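Local coordinates for protein glutathione S-transferase (Pseudomonas protegens, PDB 4IKH) that binds two glutathione molecules per chain and probably acts as a glutathione transferase of the GST superfamily, at residues Phe138-Gly143 with Phe198-Glu203. Sequence-based numbering, arbitrary orientation.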
# COMPACT_ATOMS: atom_id res chain seq x y z
N PHE A 138 16.46 -9.97 -6.96
CA PHE A 138 17.37 -11.08 -6.66
C PHE A 138 17.39 -12.23 -7.66
O PHE A 138 18.22 -13.13 -7.53
CB PHE A 138 17.11 -11.60 -5.24
CG PHE A 138 17.55 -10.64 -4.17
CD1 PHE A 138 18.90 -10.39 -3.96
CD2 PHE A 138 16.62 -9.96 -3.40
CE1 PHE A 138 19.32 -9.49 -2.98
CE2 PHE A 138 17.02 -9.07 -2.42
CZ PHE A 138 18.38 -8.83 -2.21
N ASN A 139 16.51 -12.20 -8.66
CA ASN A 139 16.45 -13.28 -9.65
C ASN A 139 16.66 -12.80 -11.09
O ASN A 139 17.04 -13.58 -11.96
CB ASN A 139 15.11 -14.02 -9.54
CG ASN A 139 15.11 -15.34 -10.30
OD1 ASN A 139 15.84 -16.26 -9.95
ND2 ASN A 139 14.27 -15.43 -11.33
N LYS A 140 16.41 -11.52 -11.34
CA LYS A 140 16.41 -10.99 -12.70
C LYS A 140 17.43 -9.87 -12.87
O LYS A 140 18.00 -9.68 -13.95
CB LYS A 140 15.00 -10.51 -13.05
CG LYS A 140 14.83 -9.90 -14.44
CD LYS A 140 15.10 -10.91 -15.53
CE LYS A 140 14.78 -10.34 -16.90
NZ LYS A 140 14.78 -11.41 -17.95
N PHE A 141 17.68 -9.13 -11.79
CA PHE A 141 18.53 -7.94 -11.87
C PHE A 141 19.84 -8.11 -11.10
O PHE A 141 20.30 -9.24 -10.89
CB PHE A 141 17.76 -6.71 -11.39
CG PHE A 141 16.48 -6.48 -12.14
CD1 PHE A 141 16.47 -6.48 -13.53
CD2 PHE A 141 15.28 -6.30 -11.46
CE1 PHE A 141 15.28 -6.28 -14.22
CE2 PHE A 141 14.10 -6.10 -12.15
CZ PHE A 141 14.10 -6.10 -13.53
N ALA A 142 20.42 -7.00 -10.67
CA ALA A 142 21.78 -7.00 -10.10
C ALA A 142 21.94 -7.98 -8.95
O ALA A 142 23.03 -8.52 -8.73
CB ALA A 142 22.16 -5.60 -9.66
N GLY A 143 20.86 -8.21 -8.21
CA GLY A 143 20.89 -9.08 -7.06
C GLY A 143 21.07 -10.54 -7.42
O GLY A 143 21.39 -11.36 -6.56
N PHE A 198 8.07 -11.86 -16.93
CA PHE A 198 9.31 -11.09 -17.01
C PHE A 198 10.37 -11.48 -15.98
O PHE A 198 11.56 -11.55 -16.28
CB PHE A 198 8.99 -9.59 -16.90
CG PHE A 198 10.16 -8.69 -17.19
CD1 PHE A 198 10.87 -8.81 -18.38
CD2 PHE A 198 10.53 -7.68 -16.30
CE1 PHE A 198 11.94 -7.98 -18.67
CE2 PHE A 198 11.60 -6.84 -16.58
CZ PHE A 198 12.30 -6.99 -17.77
N TYR A 199 9.92 -11.73 -14.75
CA TYR A 199 10.82 -12.08 -13.65
C TYR A 199 11.28 -13.54 -13.70
O TYR A 199 12.22 -13.92 -12.99
CB TYR A 199 10.15 -11.80 -12.31
CG TYR A 199 10.11 -10.34 -11.92
CD1 TYR A 199 10.67 -9.37 -12.75
CD2 TYR A 199 9.54 -9.94 -10.72
CE1 TYR A 199 10.64 -8.04 -12.39
CE2 TYR A 199 9.51 -8.60 -10.35
CZ TYR A 199 10.07 -7.66 -11.19
OH TYR A 199 10.05 -6.32 -10.83
N GLU A 200 10.62 -14.35 -14.53
CA GLU A 200 11.00 -15.76 -14.72
C GLU A 200 11.02 -16.58 -13.42
O GLU A 200 11.82 -17.51 -13.28
CB GLU A 200 12.36 -15.85 -15.43
CG GLU A 200 12.39 -15.22 -16.82
CD GLU A 200 13.77 -15.28 -17.47
OE1 GLU A 200 14.78 -15.11 -16.75
OE2 GLU A 200 13.83 -15.48 -18.70
N ALA A 201 10.13 -16.25 -12.49
CA ALA A 201 10.13 -16.88 -11.17
C ALA A 201 8.98 -17.86 -10.99
O ALA A 201 8.67 -18.26 -9.86
CB ALA A 201 10.08 -15.80 -10.09
N GLY A 202 8.34 -18.25 -12.09
CA GLY A 202 7.19 -19.13 -12.01
C GLY A 202 7.51 -20.46 -11.36
O GLY A 202 6.79 -20.92 -10.46
N GLU A 203 8.61 -21.08 -11.79
CA GLU A 203 9.03 -22.35 -11.23
C GLU A 203 9.53 -22.13 -9.80
O GLU A 203 9.19 -22.89 -8.89
CB GLU A 203 10.12 -22.98 -12.08
CG GLU A 203 9.98 -22.75 -13.58
CD GLU A 203 9.06 -23.74 -14.23
OE1 GLU A 203 8.39 -24.50 -13.50
OE2 GLU A 203 9.00 -23.76 -15.48
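The side-chain amide nitrogen ND2 of N139 donates a hydrogen bond to the backbone O of Y199 at 3.0 Å. The acceptor lies in the plane of the amide, and the nitrogen sits nearly in line with the carbonyl, although the N-H...O angle is 145°, so the bond is somewhat bent. Chi1 (-166°) sets CG anti to the backbone N; beyond it, ND2 spans from the end of helix 111-140 to the loop that follows helix 183-196. Replacing N139 with an alanine would probably leave the carbonyl of Y199 without this donor and the loop less firmly tied to the helix end.

K140 crosses F198 at about a right angle. Its chain bends at chi2, which turns CD. Farther out, CE lies over one face of the F198 ring, toward the rim, 4.1 Å from CE1 of F198. That same CE is 3.5 Å from the backbone O of F198. Beyond it, NZ forms a long salt bridge of 3.9 Å to OE1 of E200.

F141 adds the apolar part. Its CZ meets CE2 of F198 at 4.0 Å, with F198 arriving at the edge of the F141 ring, while CE2 of F141 is equally close to CE1 of Y199. The F141 and Y199 planes stand almost perpendicular, at 88°, and one face of F141 carries the CG of its neighbour K140.

Y199 also packs on W191 of helix 183-196 and touches a bound glutathione. The contact thus joins two parts of the all-helical GST C-terminal domain: one hydrogen bond from the N139 amide and an aromatic flank probably steady Y199 beside the ligand, and the distant charge pair is likely to add little.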